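Esterase (Capnocytophaga ochracea, PDB 4W9R) is of unknown function but belongs to the putative esterases of the alpha/beta-hydrolase clan, which points to a possible role in ester hydrolysis. Local coordinates at residues Q33-E44 against P64-P74; P139-P149 against V167-T177. All blocks are in the same frame, centred on the assembly; numbering follows the deposited sequence.

Read from the N terminus, the chain first lays down strands 5-12 and 17-24, then enters contact 1, where strand 67-71 returns beside strand 35-40 and closes a loop filled by helix 43-59. It next passes to the other side of strand 35-40, where strand 116-122 separates the two contacts. Contact 2 repeats the pattern with strands 143-149 and 171-180 around helix 156-165. The loops follow one another in series, neither nested nor crossed, and both build the same mixed sheet. Their centres lie about 15 Å apart, yet they touch across strand 116-122, as Val39 CG2 packs on Phe141 CE1 and Ile38 CG1 on the selenomethionine CE of Met143.

Contact 1: residues Q33-E44 against P64-P74; sequences QAYPLIVVLNAE and PKCIVVGVYEP
The beta-alpha-beta unit of strand 35-40, helix 43-59 and strand 67-71 is closed by backbone bonds: Pro36 O accepts from Ile67 N, and Ile38 and Val40 each give and receive a bond. Ile38 N, for example, donates to Ile67 O at 3.0 Å, while Ile38 O receives Val69 N. On one face Leu37 CD1 passes aslant over Val69 CG2 at 3.7 Å, next to helix 91-110, which reaches Val69 and Val71. On the other, Val40 CG2 meets Val68 CG1 at 4.0 Å, against helix 43-59, whose Leu46 touches Val40 and Met47 Val68.

This is the parallel pairing of an alpha/beta-hydrolase sheet, and the connecting helix begins at the C-terminal end of strand 35-40. There Gly70 presents only backbone, so Ala43 CB can settle 3.6 Å from Gly70 CA. The same methyl is centred over a face of Tyr72, 4.1 Å from the ring centroid and 6° off the normal, a CH-pi contact; Lys20 adds a cation-pi contact to this ring. Beyond the strand the regular pairing gives way to a weak bond from Ala43 N to Val71 O.

Glu44 then folds back. With CG lodged between its own N and carbonyl carbon (chi1 67°) and a further bend at chi2, its carboxylate reaches the turn after strand 67-71, where Glu73 N donates to Glu44 OE1 at 2.7 Å from well above the carboxylate plane (49°). A water donates to both Glu44 OE2 and Pro74 O, giving a second tie to the turn.

At the opposite end of the strands the Tyr35 ring turns its edge to the backbone, CD1 lying 3.3 Å from Lys65 O near the ring plane, and Tyr35 OH is hydrogen-bonded to Thr30 O. Pro36 CG rests 3.8 Å from Cys66 SG.

Contact 2: residues P139-P149 against V167-T177; sequences PTFNMIVSLNP and VPNRLFYYMAT
Strands 143-147 and 171-177 run parallel, only 4° apart, as Ile144, Ser146 and Asn148 alternate in backbone bonding with Phe172, Tyr174 and Ala176; Ile144 N, for instance, donates to Phe172 O at 2.8 Å. The face carrying Met143, Val145 and Leu147 is rich in aromatic rings from its partner. Selenomethionine Met143 runs alongside Phe172, its CG 3.8 Å from Phe172 CD2, and Leu147 CD2 lies at the edge of the Tyr174 ring, 4.0 Å from CE1. Helix 217-232 packs on this side, and Tyr174 OH is hydrogen-bonded to its Gln227 OE1.

Across the sheet, Tyr173 swings obliquely past Ile144, with CD1 3.9 Å from Ile144 CB. Its CG is anti to the backbone N (chi1 -179°), which carries the ring along the neighbouring strand until OH nears Ser146 CB. Selenomethionine Met175 extends until its CE meets Pro149 CG at 3.6 Å, the two side chains roughly perpendicular.

At the corner, Asn148 N binds Ala176 O, and one water links Asn148 OD1, Pro149 O and Thr177 OG1, donating to the first two and accepting from the third. Asn148 also bonds Asn182 and Glu123. On the Ile144 face, Ser146 OG is hydrogen-bonded to Gly126 O and Tyr173 OH to Asn130 OD1, so these buried hydroxyls are satisfied from beyond the strand pair.

Contact 1: residues Q33-E44 against P64-P74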
loop_
_atom_site.group_PDB
_atom_site.type_symbol
_atom_site.label_atom_id
_atom_site.label_comp_id
_atom_site.label_asym_id
_atom_site.label_seq_id
_atom_site.Cartn_x
_atom_site.Cartn_y
_atom_site.Cartn_z
ATOM N N GLN B 33 -14.804 -23.958 -4.459
ATOM C CA GLN B 33 -13.369 -23.700 -4.488
ATOM C C GLN B 33 -12.869 -23.303 -3.103
ATOM O O GLN B 33 -13.661 -22.977 -2.219
ATOM C CB GLN B 33 -13.027 -22.610 -5.506
ATOM C CG GLN B 33 -13.591 -21.239 -5.171
ATOM C CD GLN B 33 -13.052 -20.151 -6.080
ATOM O OE1 GLN B 33 -12.117 -20.374 -6.847
ATOM N NE2 GLN B 33 -13.645 -18.964 -5.997
ATOM N N ALA B 34 -11.554 -23.337 -2.917
ATOM C CA ALA B 34 -10.956 -23.040 -1.621
ATOM C C ALA B 34 -10.203 -21.712 -1.635
ATOM O O ALA B 34 -9.665 -21.304 -2.665
ATOM C CB ALA B 34 -10.027 -24.167 -1.197
ATOM N N TYR B 35 -10.167 -21.043 -0.487
ATOM C CA TYR B 35 -9.475 -19.765 -0.376
ATOM C C TYR B 35 -8.409 -19.806 0.709
ATOM O O TYR B 35 -8.618 -20.393 1.769
ATOM C CB TYR B 35 -10.465 -18.640 -0.065
ATOM C CG TYR B 35 -11.677 -18.589 -0.967
ATOM C CD1 TYR B 35 -11.655 -17.872 -2.154
ATOM C CD2 TYR B 35 -12.852 -19.246 -0.621
ATOM C CE1 TYR B 35 -12.762 -17.818 -2.978
ATOM C CE2 TYR B 35 -13.964 -19.197 -1.438
ATOM C CZ TYR B 35 -13.915 -18.482 -2.616
ATOM O OH TYR B 35 -15.019 -18.428 -3.437
ATOM N N PRO B 36 -7.261 -19.163 0.451
ATOM C CA PRO B 36 -6.243 -18.995 1.490
ATOM C C PRO B 36 -6.719 -18.003 2.543
ATOM O O PRO B 36 -7.426 -17.054 2.204
ATOM C CB PRO B 36 -5.032 -18.452 0.723
ATOM C CG PRO B 36 -5.291 -18.798 -0.710
ATOM C CD PRO B 36 -6.776 -18.732 -0.869
ATOM N N LEU B 37 -6.342 -18.223 3.798
ATOM C CA LEU B 37 -6.782 -17.361 4.889
ATOM C C LEU B 37 -5.674 -16.428 5.360
ATOM O O LEU B 37 -4.543 -16.857 5.584
ATOM C CB LEU B 37 -7.283 -18.204 6.064
ATOM C CG LEU B 37 -7.627 -17.460 7.355
ATOM C CD1 LEU B 37 -8.731 -16.444 7.116
ATOM C CD2 LEU B 37 -8.026 -18.441 8.447
ATOM N N ILE B 38 -6.005 -15.149 5.505
ATOM C CA ILE B 38 -5.078 -14.181 6.079
ATOM C C ILE B 38 -5.681 -13.540 7.324
ATOM O O ILE B 38 -6.727 -12.895 7.255
ATOM C CB ILE B 38 -4.701 -13.078 5.076
ATOM C CG1 ILE B 38 -3.941 -13.675 3.891
ATOM C CG2 ILE B 38 -3.860 -12.010 5.754
ATOM C CD1 ILE B 38 -3.498 -12.646 2.876
ATOM N N VAL B 39 -5.020 -13.729 8.461
ATOM C CA VAL B 39 -5.489 -13.172 9.726
ATOM C C VAL B 39 -4.735 -11.889 10.071
ATOM O O VAL B 39 -3.507 -11.847 10.007
ATOM C CB VAL B 39 -5.333 -14.189 10.876
ATOM C CG1 VAL B 39 -5.786 -13.584 12.194
ATOM C CG2 VAL B 39 -6.118 -15.457 10.570
ATOM N N VAL B 40 -5.476 -10.842 10.429
ATOM C CA VAL B 40 -4.876 -9.562 10.797
ATOM C C VAL B 40 -5.192 -9.196 12.248
ATOM O O VAL B 40 -6.349 -8.959 12.597
ATOM C CB VAL B 40 -5.362 -8.432 9.875
ATOM C CG1 VAL B 40 -4.685 -7.122 10.244
ATOM C CG2 VAL B 40 -5.095 -8.785 8.424
ATOM N N LEU B 41 -4.161 -9.156 13.087
ATOM C CA LEU B 41 -4.330 -8.907 14.519
ATOM C C LEU B 41 -4.517 -7.428 14.857
ATOM O O LEU B 41 -5.112 -7.073 15.875
ATOM C CB LEU B 41 -3.126 -9.458 15.281
ATOM C CG LEU B 41 -2.760 -10.905 14.952
ATOM C CD1 LEU B 41 -1.563 -11.354 15.772
ATOM C CD2 LEU B 41 -3.950 -11.820 15.183
ATOM N N ASN B 42 -3.974 -6.580 13.994
ATOM C CA ASN B 42 -3.927 -5.130 14.168
ATOM C C ASN B 42 -5.082 -4.380 13.505
ATOM O O ASN B 42 -5.044 -3.158 13.381
ATOM C CB ASN B 42 -2.586 -4.596 13.688
ATOM C CG ASN B 42 -1.470 -4.902 14.667
ATOM O OD1 ASN B 42 -0.574 -5.693 14.381
ATOM N ND2 ASN B 42 -1.536 -4.289 15.844
ATOM N N ALA B 43 -6.084 -5.128 13.054
ATOM C CA ALA B 43 -7.013 -4.734 11.994
ATOM C C ALA B 43 -7.631 -3.336 12.090
ATOM O O ALA B 43 -8.027 -2.782 11.069
ATOM C CB ALA B 43 -8.134 -5.760 11.919
ATOM N N GLU B 44 -7.739 -2.763 13.286
ATOM C CA GLU B 44 -8.245 -1.391 13.400
ATOM C C GLU B 44 -7.466 -0.428 12.487
ATOM O O GLU B 44 -8.005 0.576 12.025
ATOM C CB GLU B 44 -8.192 -0.904 14.853
ATOM C CG GLU B 44 -6.791 -0.722 15.429
ATOM C CD GLU B 44 -6.182 -2.018 15.931
ATOM O OE1 GLU B 44 -6.863 -3.064 15.870
ATOM O OE2 GLU B 44 -5.020 -1.990 16.387
ATOM N N PRO B 64 -4.600 -15.358 -5.920
ATOM C CA PRO B 64 -5.917 -15.997 -5.882
ATOM C C PRO B 64 -6.858 -15.225 -4.964
ATOM O O PRO B 64 -6.389 -14.417 -4.163
ATOM C CB PRO B 64 -5.616 -17.386 -5.319
ATOM C CG PRO B 64 -4.421 -17.171 -4.455
ATOM C CD PRO B 64 -3.596 -16.123 -5.158
ATOM N N LYS B 65 -8.160 -15.454 -5.088
ATOM C CA LYS B 65 -9.115 -14.862 -4.162
ATOM C C LYS B 65 -8.854 -15.391 -2.755
ATOM O O LYS B 65 -8.676 -16.592 -2.557
ATOM C CB LYS B 65 -10.552 -15.161 -4.592
ATOM C CG LYS B 65 -10.975 -14.475 -5.880
ATOM C CD LYS B 65 -12.383 -14.893 -6.284
ATOM C CE LYS B 65 -12.827 -14.198 -7.560
ATOM N NZ LYS B 65 -12.858 -12.718 -7.404
ATOM N N CYS B 66 -8.822 -14.490 -1.780
ATOM C CA CYS B 66 -8.514 -14.869 -0.407
ATOM C C CYS B 66 -9.573 -14.380 0.571
ATOM O O CYS B 66 -10.312 -13.438 0.288
ATOM C CB CYS B 66 -7.144 -14.323 0.004
ATOM S SG CYS B 66 -5.753 -15.066 -0.871
ATOM N N ILE B 67 -9.641 -15.036 1.724
ATOM C CA ILE B 67 -10.499 -14.587 2.810
ATOM C C ILE B 67 -9.640 -13.952 3.894
ATOM O O ILE B 67 -8.672 -14.552 4.362
ATOM C CB ILE B 67 -11.329 -15.744 3.399
ATOM C CG1 ILE B 67 -12.341 -16.246 2.366
ATOM C CG2 ILE B 67 -12.048 -15.301 4.661
ATOM C CD1 ILE B 67 -13.270 -17.315 2.888
ATOM N N VAL B 68 -9.984 -12.727 4.278
ATOM C CA VAL B 68 -9.219 -12.002 5.282
ATOM C C VAL B 68 -10.037 -11.808 6.554
ATOM O O VAL B 68 -11.162 -11.310 6.511
ATOM C CB VAL B 68 -8.760 -10.627 4.757
ATOM C CG1 VAL B 68 -7.837 -9.954 5.762
ATOM C CG2 VAL B 68 -8.065 -10.780 3.414
ATOM N N VAL B 69 -9.471 -12.213 7.684
ATOM C CA VAL B 69 -10.140 -12.061 8.969
ATOM C C VAL B 69 -9.324 -11.176 9.902
ATOM O O VAL B 69 -8.226 -11.546 10.316
ATOM C CB VAL B 69 -10.379 -13.424 9.645
ATOM C CG1 VAL B 69 -10.984 -13.232 11.027
ATOM C CG2 VAL B 69 -11.274 -14.293 8.779
ATOM N N GLY B 70 -9.851 -9.997 10.215
ATOM C CA GLY B 70 -9.179 -9.103 11.137
ATOM C C GLY B 70 -9.634 -9.221 12.579
ATOM O O GLY B 70 -10.776 -9.584 12.857
ATOM N N VAL B 71 -8.740 -8.872 13.499
ATOM C CA VAL B 71 -9.065 -8.805 14.918
ATOM C C VAL B 71 -8.944 -7.355 15.369
ATOM O O VAL B 71 -7.853 -6.788 15.361
ATOM C CB VAL B 71 -8.141 -9.698 15.770
ATOM C CG1 VAL B 71 -8.504 -9.590 17.243
ATOM C CG2 VAL B 71 -8.216 -11.140 15.303
ATOM N N TYR B 72 -10.063 -6.754 15.752
ATOM C CA TYR B 72 -10.092 -5.318 16.003
ATOM C C TYR B 72 -9.739 -4.940 17.436
ATOM O O TYR B 72 -10.353 -5.419 18.391
ATOM C CB TYR B 72 -11.467 -4.750 15.644
ATOM C CG TYR B 72 -11.711 -4.663 14.155
ATOM C CD1 TYR B 72 -12.277 -5.724 13.462
ATOM C CD2 TYR B 72 -11.367 -3.523 13.443
ATOM C CE1 TYR B 72 -12.498 -5.650 12.100
ATOM C CE2 TYR B 72 -11.585 -3.440 12.082
ATOM C CZ TYR B 72 -12.149 -4.505 11.415
ATOM O OH TYR B 72 -12.366 -4.424 10.058
ATOM N N GLU B 73 -8.736 -4.073 17.555
ATOM C CA GLU B 73 -8.324 -3.470 18.822
ATOM C C GLU B 73 -8.139 -4.458 19.970
ATOM O O GLU B 73 -8.898 -4.436 20.939
ATOM C CB GLU B 73 -9.332 -2.396 19.236
ATOM C CG GLU B 73 -9.294 -1.150 18.361
ATOM C CD GLU B 73 -10.248 -0.072 18.832
ATOM O OE1 GLU B 73 -11.380 -0.411 19.235
ATOM O OE2 GLU B 73 -9.865 1.117 18.805
ATOM N N PRO B 74 -7.124 -5.327 19.870
ATOM C CA PRO B 74 -6.793 -6.158 21.029
ATOM C C PRO B 74 -6.125 -5.307 22.102
ATOM O O PRO B 74 -5.490 -4.306 21.770
ATOM C CB PRO B 74 -5.829 -7.195 20.454
ATOM C CG PRO B 74 -5.182 -6.497 19.303
ATOM C CD PRO B 74 -6.231 -5.587 18.725
HETATM O O HOH W 1 -4.171 -2.992 19.061
#

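Contact 2: residues P139-P149 against V167-T177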
loop_
_atom_site.group_PDB
_atom_site.type_symbol
_atom_site.label_atom_id
_atom_site.label_comp_id
_atom_site.label_asym_id
_atom_site.label_seq_id
_atom_site.Cartn_x
_atom_site.Cartn_y
_atom_site.Cartn_z
ATOM N N PRO B 139 1.991 -26.450 12.017
ATOM C CA PRO B 139 1.873 -25.006 11.803
ATOM C C PRO B 139 0.441 -24.557 11.535
ATOM O O PRO B 139 -0.239 -25.106 10.666
ATOM C CB PRO B 139 2.753 -24.764 10.574
ATOM C CG PRO B 139 3.756 -25.860 10.615
ATOM C CD PRO B 139 3.029 -27.054 11.163
ATOM N N THR B 140 -0.001 -23.559 12.291
ATOM C CA THR B 140 -1.282 -22.924 12.044
ATOM C C THR B 140 -1.107 -21.943 10.898
ATOM O O THR B 140 -1.946 -21.855 10.000
ATOM C CB THR B 140 -1.812 -22.196 13.293
ATOM O OG1 THR B 140 -2.066 -23.150 14.331
ATOM C CG2 THR B 140 -3.097 -21.449 12.973
ATOM N N PHE B 141 0.009 -21.223 10.927
ATOM C CA PHE B 141 0.308 -20.244 9.896
ATOM C C PHE B 141 1.543 -20.625 9.089
ATOM O O PHE B 141 2.619 -20.851 9.642
ATOM C CB PHE B 141 0.486 -18.857 10.517
ATOM C CG PHE B 141 -0.741 -18.351 11.219
ATOM C CD1 PHE B 141 -1.892 -18.063 10.505
ATOM C CD2 PHE B 141 -0.744 -18.161 12.591
ATOM C CE1 PHE B 141 -3.023 -17.599 11.145
ATOM C CE2 PHE B 141 -1.872 -17.695 13.237
ATOM C CZ PHE B 141 -3.013 -17.413 12.513
ATOM N N ASN B 142 1.370 -20.710 7.775
ATOM C CA ASN B 142 2.474 -20.971 6.861
ATOM C C ASN B 142 3.087 -19.669 6.377
ATOM O O ASN B 142 4.129 -19.660 5.722
ATOM C CB ASN B 142 1.995 -21.804 5.676
ATOM C CG ASN B 142 1.102 -22.947 6.100
ATOM O OD1 ASN B 142 -0.094 -22.952 5.815
ATOM N ND2 ASN B 142 1.679 -23.923 6.791
HETATM N N MSE B 143 2.420 -18.568 6.708
HETATM C CA MSE B 143 2.870 -17.239 6.325
HETATM C C MSE B 143 2.841 -16.306 7.529
HETATM O O MSE B 143 1.796 -16.112 8.151
HETATM C CB MSE B 143 1.999 -16.680 5.200
HETATM C CG MSE B 143 2.443 -15.318 4.687
HETATM SE SE MSE B 143 1.128 -14.482 3.509
HETATM C CE MSE B 143 -0.073 -13.724 4.846
ATOM N N ILE B 144 3.994 -15.740 7.863
ATOM C CA ILE B 144 4.086 -14.809 8.978
ATOM C C ILE B 144 4.692 -13.488 8.522
ATOM O O ILE B 144 5.828 -13.445 8.044
ATOM C CB ILE B 144 4.926 -15.389 10.131
ATOM C CG1 ILE B 144 4.314 -16.700 10.627
ATOM C CG2 ILE B 144 5.034 -14.384 11.269
ATOM C CD1 ILE B 144 5.085 -17.352 11.750
ATOM N N VAL B 145 3.920 -12.417 8.650
ATOM C CA VAL B 145 4.398 -11.090 8.293
ATOM C C VAL B 145 4.477 -10.208 9.531
ATOM O O VAL B 145 3.453 -9.831 10.104
ATOM C CB VAL B 145 3.492 -10.427 7.240
ATOM C CG1 VAL B 145 4.030 -9.058 6.868
ATOM C CG2 VAL B 145 3.379 -11.312 6.009
ATOM N N SER B 146 5.698 -9.880 9.936
ATOM C CA SER B 146 5.924 -9.068 11.123
ATOM C C SER B 146 6.372 -7.665 10.727
ATOM O O SER B 146 7.484 -7.473 10.238
ATOM C CB SER B 146 6.966 -9.732 12.027
ATOM O OG SER B 146 7.184 -8.978 13.205
ATOM N N LEU B 147 5.504 -6.684 10.950
ATOM C CA LEU B 147 5.766 -5.318 10.511
ATOM C C LEU B 147 6.088 -4.403 11.682
ATOM O O LEU B 147 5.251 -4.191 12.551
ATOM C CB LEU B 147 4.564 -4.775 9.743
ATOM C CG LEU B 147 4.121 -5.611 8.544
ATOM C CD1 LEU B 147 2.819 -5.071 7.988
ATOM C CD2 LEU B 147 5.204 -5.626 7.476
ATOM N N ASN B 148 7.299 -3.855 11.688
ATOM C CA ASN B 148 7.767 -3.011 12.784
ATOM C C ASN B 148 7.536 -3.653 14.152
ATOM O O ASN B 148 6.832 -3.098 14.991
ATOM C CB ASN B 148 7.079 -1.643 12.731
ATOM C CG ASN B 148 7.620 -0.676 13.769
ATOM O OD1 ASN B 148 8.831 -0.543 13.938
ATOM N ND2 ASN B 148 6.719 -0.021 14.491
ATOM N N PRO B 149 8.115 -4.839 14.381
ATOM C CA PRO B 149 7.845 -5.484 15.666
ATOM C C PRO B 149 8.568 -4.799 16.816
ATOM O O PRO B 149 9.641 -4.233 16.607
ATOM C CB PRO B 149 8.379 -6.900 15.461
ATOM C CG PRO B 149 9.504 -6.718 14.501
ATOM C CD PRO B 149 9.070 -5.614 13.567
ATOM N N VAL B 167 10.009 -26.631 8.392
ATOM C CA VAL B 167 8.619 -27.041 8.534
ATOM C C VAL B 167 8.323 -28.194 7.574
ATOM O O VAL B 167 9.078 -28.415 6.626
ATOM C CB VAL B 167 7.663 -25.860 8.262
ATOM C CG1 VAL B 167 7.787 -24.816 9.361
ATOM C CG2 VAL B 167 7.950 -25.252 6.901
ATOM N N PRO B 168 7.236 -28.948 7.824
ATOM C CA PRO B 168 6.875 -30.048 6.921
ATOM C C PRO B 168 6.687 -29.627 5.460
ATOM O O PRO B 168 7.134 -30.355 4.576
ATOM C CB PRO B 168 5.551 -30.568 7.510
ATOM C CG PRO B 168 5.116 -29.537 8.514
ATOM C CD PRO B 168 6.377 -28.928 9.018
ATOM N N ASN B 169 6.052 -28.486 5.203
ATOM C CA ASN B 169 5.839 -28.068 3.820
ATOM C C ASN B 169 6.537 -26.761 3.448
ATOM O O ASN B 169 7.578 -26.774 2.789
ATOM C CB ASN B 169 4.340 -27.936 3.543
ATOM C CG ASN B 169 4.042 -27.521 2.112
ATOM O OD1 ASN B 169 4.828 -27.782 1.201
ATOM N ND2 ASN B 169 2.902 -26.870 1.910
ATOM N N ARG B 170 5.979 -25.635 3.882
ATOM C CA ARG B 170 6.558 -24.339 3.548
ATOM C C ARG B 170 6.286 -23.288 4.618
ATOM O O ARG B 170 5.209 -23.254 5.215
ATOM C CB ARG B 170 6.026 -23.854 2.196
ATOM C CG ARG B 170 6.560 -22.497 1.752
ATOM C CD ARG B 170 6.110 -22.170 0.341
ATOM N NE ARG B 170 6.569 -20.858 -0.109
ATOM C CZ ARG B 170 5.795 -19.779 -0.179
ATOM N NH1 ARG B 170 4.518 -19.851 0.173
ATOM N NH2 ARG B 170 6.296 -18.628 -0.604
ATOM N N LEU B 171 7.270 -22.425 4.848
ATOM C CA LEU B 171 7.100 -21.291 5.742
ATOM C C LEU B 171 7.614 -20.016 5.090
ATOM O O LEU B 171 8.798 -19.904 4.771
ATOM C CB LEU B 171 7.823 -21.527 7.068
ATOM C CG LEU B 171 7.841 -20.321 8.010
ATOM C CD1 LEU B 171 6.424 -19.869 8.345
ATOM C CD2 LEU B 171 8.623 -20.636 9.273
ATOM N N PHE B 172 6.714 -19.059 4.889
ATOM C CA PHE B 172 7.098 -17.750 4.378
ATOM C C PHE B 172 7.160 -16.751 5.524
ATOM O O PHE B 172 6.140 -16.439 6.139
ATOM C CB PHE B 172 6.118 -17.273 3.305
ATOM C CG PHE B 172 6.464 -15.932 2.722
ATOM C CD1 PHE B 172 7.322 -15.834 1.637
ATOM C CD2 PHE B 172 5.933 -14.767 3.255
ATOM C CE1 PHE B 172 7.645 -14.602 1.098
ATOM C CE2 PHE B 172 6.253 -13.531 2.720
ATOM C CZ PHE B 172 7.110 -13.450 1.640
ATOM N N TYR B 173 8.358 -16.251 5.811
ATOM C CA TYR B 173 8.528 -15.284 6.886
ATOM C C TYR B 173 9.016 -13.942 6.355
ATOM O O TYR B 173 10.006 -13.875 5.627
ATOM C CB TYR B 173 9.500 -15.811 7.943
ATOM C CG TYR B 173 9.693 -14.863 9.104
ATOM C CD1 TYR B 173 8.761 -14.799 10.133
ATOM C CD2 TYR B 173 10.800 -14.026 9.171
ATOM C CE1 TYR B 173 8.929 -13.932 11.194
ATOM C CE2 TYR B 173 10.975 -13.155 10.230
ATOM C CZ TYR B 173 10.037 -13.113 11.239
ATOM O OH TYR B 173 10.209 -12.248 12.295
ATOM N N TYR B 174 8.315 -12.878 6.733
ATOM C CA TYR B 174 8.680 -11.530 6.317
ATOM C C TYR B 174 8.704 -10.579 7.505
ATOM O O TYR B 174 7.704 -10.423 8.206
ATOM C CB TYR B 174 7.710 -11.013 5.253
ATOM C CG TYR B 174 8.036 -9.626 4.740
ATOM C CD1 TYR B 174 7.493 -8.494 5.335
ATOM C CD2 TYR B 174 8.884 -9.451 3.659
ATOM C CE1 TYR B 174 7.791 -7.226 4.868
ATOM C CE2 TYR B 174 9.185 -8.188 3.182
ATOM C CZ TYR B 174 8.636 -7.081 3.789
ATOM O OH TYR B 174 8.938 -5.825 3.314
HETATM N N MSE B 175 9.847 -9.938 7.725
HETATM C CA MSE B 175 9.965 -8.942 8.781
HETATM C C MSE B 175 10.469 -7.615 8.225
HETATM O O MSE B 175 11.421 -7.580 7.447
HETATM C CB MSE B 175 10.892 -9.434 9.890
HETATM C CG MSE B 175 11.247 -8.365 10.912
HETATM SE SE MSE B 175 12.399 -9.037 12.330
HETATM C CE MSE B 175 12.839 -7.346 13.194
ATOM N N ALA B 176 9.822 -6.527 8.626
ATOM C CA ALA B 176 10.220 -5.198 8.183
ATOM C C ALA B 176 10.330 -4.234 9.358
ATOM O O ALA B 176 9.574 -4.331 10.325
ATOM C CB ALA B 176 9.235 -4.666 7.152
ATOM N N THR B 177 11.278 -3.307 9.269
ATOM C CA THR B 177 11.436 -2.278 10.289
ATOM C C THR B 177 11.885 -0.957 9.664
ATOM O O THR B 177 12.401 -0.931 8.546
ATOM C CB THR B 177 12.442 -2.708 11.376
ATOM O OG1 THR B 177 12.542 -1.682 12.371
ATOM C CG2 THR B 177 13.811 -2.961 10.769
HETATM O O HOH W 2 10.634 -2.590 14.338
#